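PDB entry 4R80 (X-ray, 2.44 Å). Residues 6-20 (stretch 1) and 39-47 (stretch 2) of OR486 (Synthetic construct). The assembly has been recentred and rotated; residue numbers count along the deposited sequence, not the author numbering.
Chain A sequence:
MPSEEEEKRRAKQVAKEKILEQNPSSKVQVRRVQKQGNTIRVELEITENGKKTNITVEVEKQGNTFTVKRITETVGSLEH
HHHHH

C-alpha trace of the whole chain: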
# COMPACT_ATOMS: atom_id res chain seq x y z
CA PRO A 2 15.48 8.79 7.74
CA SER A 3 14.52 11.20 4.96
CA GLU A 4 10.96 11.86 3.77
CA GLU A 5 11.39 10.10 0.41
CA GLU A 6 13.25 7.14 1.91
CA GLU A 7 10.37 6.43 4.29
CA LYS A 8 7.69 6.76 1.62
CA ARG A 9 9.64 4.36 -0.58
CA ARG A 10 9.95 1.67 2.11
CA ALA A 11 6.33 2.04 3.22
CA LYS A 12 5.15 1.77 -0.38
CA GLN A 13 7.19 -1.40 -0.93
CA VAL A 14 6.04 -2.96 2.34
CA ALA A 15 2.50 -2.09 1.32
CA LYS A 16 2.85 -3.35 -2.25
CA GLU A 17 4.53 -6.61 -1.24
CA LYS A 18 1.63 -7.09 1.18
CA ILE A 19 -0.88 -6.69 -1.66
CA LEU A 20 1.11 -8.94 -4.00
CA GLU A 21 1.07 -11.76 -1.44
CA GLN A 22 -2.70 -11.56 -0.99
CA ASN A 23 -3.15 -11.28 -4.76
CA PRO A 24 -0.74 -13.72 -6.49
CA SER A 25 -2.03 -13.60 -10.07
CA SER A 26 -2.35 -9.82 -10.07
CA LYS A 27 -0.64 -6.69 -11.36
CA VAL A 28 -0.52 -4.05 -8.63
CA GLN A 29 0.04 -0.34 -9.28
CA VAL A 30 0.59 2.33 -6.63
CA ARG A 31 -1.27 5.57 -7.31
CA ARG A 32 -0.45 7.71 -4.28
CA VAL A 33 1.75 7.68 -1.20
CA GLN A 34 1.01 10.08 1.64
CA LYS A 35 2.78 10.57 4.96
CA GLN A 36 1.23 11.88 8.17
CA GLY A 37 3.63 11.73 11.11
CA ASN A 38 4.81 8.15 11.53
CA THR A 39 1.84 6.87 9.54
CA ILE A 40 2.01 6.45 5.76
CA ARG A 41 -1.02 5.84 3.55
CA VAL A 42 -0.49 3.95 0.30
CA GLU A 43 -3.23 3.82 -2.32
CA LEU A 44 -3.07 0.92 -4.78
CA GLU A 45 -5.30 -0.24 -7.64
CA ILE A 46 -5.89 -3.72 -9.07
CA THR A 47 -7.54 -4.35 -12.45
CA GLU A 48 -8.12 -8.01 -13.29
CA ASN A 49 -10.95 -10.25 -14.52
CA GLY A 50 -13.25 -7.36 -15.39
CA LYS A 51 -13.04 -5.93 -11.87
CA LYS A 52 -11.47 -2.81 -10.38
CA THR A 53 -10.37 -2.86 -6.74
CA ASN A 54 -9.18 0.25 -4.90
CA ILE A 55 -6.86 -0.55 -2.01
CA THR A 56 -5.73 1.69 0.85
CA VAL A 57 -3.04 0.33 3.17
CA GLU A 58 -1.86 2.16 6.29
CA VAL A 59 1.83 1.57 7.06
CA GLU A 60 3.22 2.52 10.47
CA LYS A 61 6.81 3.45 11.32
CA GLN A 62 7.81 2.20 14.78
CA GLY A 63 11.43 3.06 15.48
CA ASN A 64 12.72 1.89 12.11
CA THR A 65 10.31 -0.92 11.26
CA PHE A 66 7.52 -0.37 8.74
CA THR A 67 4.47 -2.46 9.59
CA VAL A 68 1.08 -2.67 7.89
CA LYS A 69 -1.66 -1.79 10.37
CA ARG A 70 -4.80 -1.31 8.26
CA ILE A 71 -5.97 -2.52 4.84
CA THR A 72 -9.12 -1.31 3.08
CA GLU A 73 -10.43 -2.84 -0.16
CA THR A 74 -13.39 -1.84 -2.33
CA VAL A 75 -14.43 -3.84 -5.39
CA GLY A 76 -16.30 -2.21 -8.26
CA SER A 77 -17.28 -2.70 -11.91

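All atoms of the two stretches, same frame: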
# COMPACT_ATOMS: atom_id res chain seq x y z
N GLU A 6 12.75 8.46 1.56
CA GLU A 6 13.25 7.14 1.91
C GLU A 6 12.19 6.35 2.67
O GLU A 6 12.08 5.14 2.53
CB GLU A 6 14.50 7.31 2.77
CG GLU A 6 15.39 6.10 2.93
CD GLU A 6 14.98 5.18 4.07
OE1 GLU A 6 14.17 5.60 4.92
OE2 GLU A 6 15.50 4.05 4.13
N GLU A 7 11.40 7.06 3.48
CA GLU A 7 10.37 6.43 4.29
C GLU A 7 9.12 6.12 3.48
O GLU A 7 8.46 5.12 3.71
CB GLU A 7 10.02 7.30 5.51
CG GLU A 7 11.15 7.44 6.52
CD GLU A 7 10.72 8.21 7.76
OE1 GLU A 7 9.55 8.63 7.83
OE2 GLU A 7 11.56 8.38 8.67
N LYS A 8 8.81 7.00 2.52
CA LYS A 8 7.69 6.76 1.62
C LYS A 8 7.98 5.57 0.71
O LYS A 8 7.08 4.80 0.37
CB LYS A 8 7.37 8.00 0.78
CG LYS A 8 6.75 9.15 1.54
CD LYS A 8 6.59 10.36 0.63
CE LYS A 8 5.59 11.35 1.19
NZ LYS A 8 5.44 12.53 0.31
N ARG A 9 9.24 5.45 0.30
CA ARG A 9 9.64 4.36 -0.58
C ARG A 9 9.53 3.00 0.11
O ARG A 9 8.99 2.05 -0.46
CB ARG A 9 11.06 4.60 -1.10
CG ARG A 9 11.56 3.53 -2.06
CD ARG A 9 13.08 3.54 -2.14
NE ARG A 9 13.70 3.16 -0.87
CZ ARG A 9 13.90 1.91 -0.48
NH1 ARG A 9 13.52 0.90 -1.25
NH2 ARG A 9 14.47 1.66 0.69
N ARG A 10 10.03 2.91 1.34
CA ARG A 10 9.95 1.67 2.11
C ARG A 10 8.51 1.29 2.44
O ARG A 10 8.11 0.13 2.31
CB ARG A 10 10.78 1.80 3.40
CG ARG A 10 12.28 1.89 3.17
CD ARG A 10 13.04 2.10 4.48
NE ARG A 10 12.82 1.03 5.45
CZ ARG A 10 13.36 1.01 6.67
NH1 ARG A 10 14.15 1.99 7.07
NH2 ARG A 10 13.09 -0.00 7.48
N ALA A 11 7.72 2.28 2.86
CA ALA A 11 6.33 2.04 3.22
C ALA A 11 5.53 1.58 2.01
O ALA A 11 4.66 0.72 2.12
CB ALA A 11 5.70 3.30 3.81
N LYS A 12 5.83 2.15 0.85
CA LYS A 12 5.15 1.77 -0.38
C LYS A 12 5.49 0.33 -0.76
O LYS A 12 4.61 -0.42 -1.20
CB LYS A 12 5.53 2.71 -1.53
CG LYS A 12 4.79 2.41 -2.83
CD LYS A 12 5.28 3.28 -3.98
CE LYS A 12 6.59 2.75 -4.54
NZ LYS A 12 6.42 1.38 -5.12
N GLN A 13 6.75 -0.05 -0.59
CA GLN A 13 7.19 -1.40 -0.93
C GLN A 13 6.68 -2.44 0.05
O GLN A 13 6.34 -3.56 -0.34
CB GLN A 13 8.72 -1.45 -1.01
CG GLN A 13 9.30 -0.68 -2.18
CD GLN A 13 10.81 -0.77 -2.25
OE1 GLN A 13 11.45 -1.40 -1.41
NE2 GLN A 13 11.40 -0.13 -3.26
N VAL A 14 6.60 -2.08 1.33
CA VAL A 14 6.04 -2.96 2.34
C VAL A 14 4.57 -3.16 2.03
O VAL A 14 4.04 -4.28 2.11
CB VAL A 14 6.19 -2.36 3.76
CG1 VAL A 14 5.29 -3.09 4.75
CG2 VAL A 14 7.64 -2.42 4.21
N ALA A 15 3.91 -2.07 1.67
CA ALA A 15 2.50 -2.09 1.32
C ALA A 15 2.23 -2.90 0.06
O ALA A 15 1.29 -3.69 0.01
CB ALA A 15 2.01 -0.67 1.14
N LYS A 16 3.05 -2.69 -0.97
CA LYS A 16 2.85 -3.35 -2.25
C LYS A 16 3.14 -4.85 -2.17
O LYS A 16 2.42 -5.65 -2.76
CB LYS A 16 3.71 -2.69 -3.33
CG LYS A 16 3.51 -3.26 -4.72
CD LYS A 16 4.41 -2.57 -5.73
CE LYS A 16 4.31 -3.23 -7.10
NZ LYS A 16 5.36 -2.72 -8.02
N GLU A 17 4.19 -5.21 -1.44
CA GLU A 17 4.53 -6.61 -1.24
C GLU A 17 3.40 -7.31 -0.49
O GLU A 17 3.09 -8.47 -0.75
CB GLU A 17 5.85 -6.75 -0.48
CG GLU A 17 6.28 -8.20 -0.24
CD GLU A 17 6.50 -8.98 -1.52
OE1 GLU A 17 6.99 -8.39 -2.51
OE2 GLU A 17 6.19 -10.19 -1.54
N LYS A 18 2.79 -6.59 0.45
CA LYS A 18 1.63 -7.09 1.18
C LYS A 18 0.45 -7.39 0.25
O LYS A 18 -0.22 -8.40 0.40
CB LYS A 18 1.21 -6.10 2.26
CG LYS A 18 -0.04 -6.52 3.02
CD LYS A 18 0.16 -7.83 3.74
CE LYS A 18 -0.85 -8.00 4.86
NZ LYS A 18 -0.84 -9.38 5.41
N ILE A 19 0.21 -6.50 -0.71
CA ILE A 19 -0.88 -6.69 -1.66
C ILE A 19 -0.57 -7.81 -2.65
O ILE A 19 -1.46 -8.58 -3.02
CB ILE A 19 -1.20 -5.38 -2.41
CG1 ILE A 19 -1.52 -4.26 -1.42
CG2 ILE A 19 -2.36 -5.58 -3.37
CD1 ILE A 19 -2.60 -4.62 -0.43
N LEU A 20 0.69 -7.90 -3.07
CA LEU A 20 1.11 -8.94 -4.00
C LEU A 20 0.94 -10.34 -3.42
O LEU A 20 0.56 -11.28 -4.13
CB LEU A 20 2.57 -8.73 -4.42
CG LEU A 20 2.86 -7.58 -5.39
CD1 LEU A 20 4.35 -7.31 -5.47
CD2 LEU A 20 2.29 -7.89 -6.77
N THR A 39 2.79 7.69 10.27
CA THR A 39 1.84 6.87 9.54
C THR A 39 1.86 7.23 8.06
O THR A 39 1.73 8.40 7.69
CB THR A 39 0.41 7.07 10.08
OG1 THR A 39 0.33 6.56 11.42
CG2 THR A 39 -0.61 6.35 9.20
N ILE A 40 2.02 6.23 7.20
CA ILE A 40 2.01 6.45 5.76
C ILE A 40 0.87 5.69 5.08
O ILE A 40 0.68 4.50 5.29
CB ILE A 40 3.36 6.07 5.12
CG1 ILE A 40 4.51 6.72 5.90
CG2 ILE A 40 3.41 6.51 3.67
CD1 ILE A 40 5.85 6.64 5.20
N ARG A 41 0.12 6.41 4.25
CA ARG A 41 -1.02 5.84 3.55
C ARG A 41 -0.70 5.59 2.08
O ARG A 41 -0.36 6.51 1.35
CB ARG A 41 -2.24 6.76 3.68
CG ARG A 41 -2.81 6.85 5.09
CD ARG A 41 -4.03 7.74 5.13
NE ARG A 41 -4.66 7.76 6.45
CZ ARG A 41 -4.36 8.63 7.41
NH1 ARG A 41 -3.44 9.56 7.19
NH2 ARG A 41 -4.98 8.57 8.58
N VAL A 42 -0.80 4.33 1.67
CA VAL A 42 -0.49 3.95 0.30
C VAL A 42 -1.74 3.47 -0.42
O VAL A 42 -2.40 2.53 0.01
CB VAL A 42 0.58 2.84 0.26
CG1 VAL A 42 0.94 2.51 -1.18
CG2 VAL A 42 1.81 3.26 1.04
N GLU A 43 -2.07 4.15 -1.52
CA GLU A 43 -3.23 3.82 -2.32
C GLU A 43 -2.81 2.98 -3.53
O GLU A 43 -1.95 3.40 -4.31
CB GLU A 43 -3.92 5.10 -2.79
CG GLU A 43 -4.41 5.97 -1.64
CD GLU A 43 -4.97 7.30 -2.11
OE1 GLU A 43 -5.49 7.36 -3.24
OE2 GLU A 43 -4.87 8.29 -1.35
N LEU A 44 -3.41 1.81 -3.68
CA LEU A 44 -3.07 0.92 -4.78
C LEU A 44 -4.34 0.51 -5.52
O LEU A 44 -5.43 0.49 -4.95
CB LEU A 44 -2.33 -0.33 -4.29
CG LEU A 44 -1.13 -0.12 -3.36
CD1 LEU A 44 -1.61 -0.10 -1.93
CD2 LEU A 44 -0.08 -1.20 -3.54
N GLU A 45 -4.18 0.17 -6.81
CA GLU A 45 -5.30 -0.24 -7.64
C GLU A 45 -5.00 -1.55 -8.36
O GLU A 45 -3.92 -1.74 -8.91
CB GLU A 45 -5.64 0.85 -8.65
CG GLU A 45 -6.83 0.53 -9.55
CD GLU A 45 -7.28 1.70 -10.39
OE1 GLU A 45 -6.78 2.82 -10.16
OE2 GLU A 45 -8.12 1.51 -11.29
N ILE A 46 -5.98 -2.46 -8.34
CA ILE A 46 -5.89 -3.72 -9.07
C ILE A 46 -6.97 -3.79 -10.15
O ILE A 46 -8.13 -3.47 -9.89
CB ILE A 46 -6.03 -4.93 -8.12
CG1 ILE A 46 -4.92 -4.92 -7.07
CG2 ILE A 46 -5.98 -6.24 -8.89
CD1 ILE A 46 -4.91 -6.14 -6.18
N THR A 47 -6.59 -4.21 -11.35
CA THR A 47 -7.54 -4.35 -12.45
C THR A 47 -7.35 -5.70 -13.14
O THR A 47 -6.47 -5.88 -13.97
CB THR A 47 -7.39 -3.22 -13.49
OG1 THR A 47 -7.65 -1.96 -12.87
CG2 THR A 47 -8.37 -3.43 -14.64

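No hydrogen bond crosses between helix 6-20 and strand 39-47, and the closest approach of the contact joins a backbone oxygen to a methyl group: Glu7 O lies 3.4 Å from Ile40 CD1. Most of the rest is packing of carbon against carbon, with 420 Å² buried over both sides. The helix and strand axes approach to 8.6 Å and run at 52° to each other, so both elements advance in the same general sense and successive helical turns meet successive inward residues of the strand. Strand alternation sets one side of the contact: Ile40, Val42, Leu44 and Ile46 point their CA-to-CB bonds toward the helix, whereas those of Arg41 and Glu45 point away. On the helix, a spacing of four residues brings Ala11, Ala15 and Ile19 onto the facing side. Ala11 CB touches Ile40 CD1 at 3.6 Å, and Ala15 CB meets Val42 CB at 3.9 Å; the backbones are close here, Lys12 CA and Val42 CA being 6.1 Å apart. Ile19, an m,m rotamer, reaches two strand residues: its CG1 is 4.0 Å from Leu44 CD2 and its CG2 3.8 Å from Ile46 CD1. Lys12 and Lys16 run beside this row and meet the strand through their inner atoms. Lys12 CA lies 3.9 Å from Val42 CG2, and Lys16 CA the same distance from Leu44 CD2; both side chains leave sideways and their ends lead away, so aliphatic carbon packs against the strand while the ammonium groups stay clear of it. Within the helix, Ala11 N donates to Glu7 O at 3.1 Å, so the oxygen beside the Ile40 methyl already has its helical partner. A long salt bridge, Arg10 NH1 to Glu6 OE2 at 3.8 Å, joins two residues that make no contact with the strand.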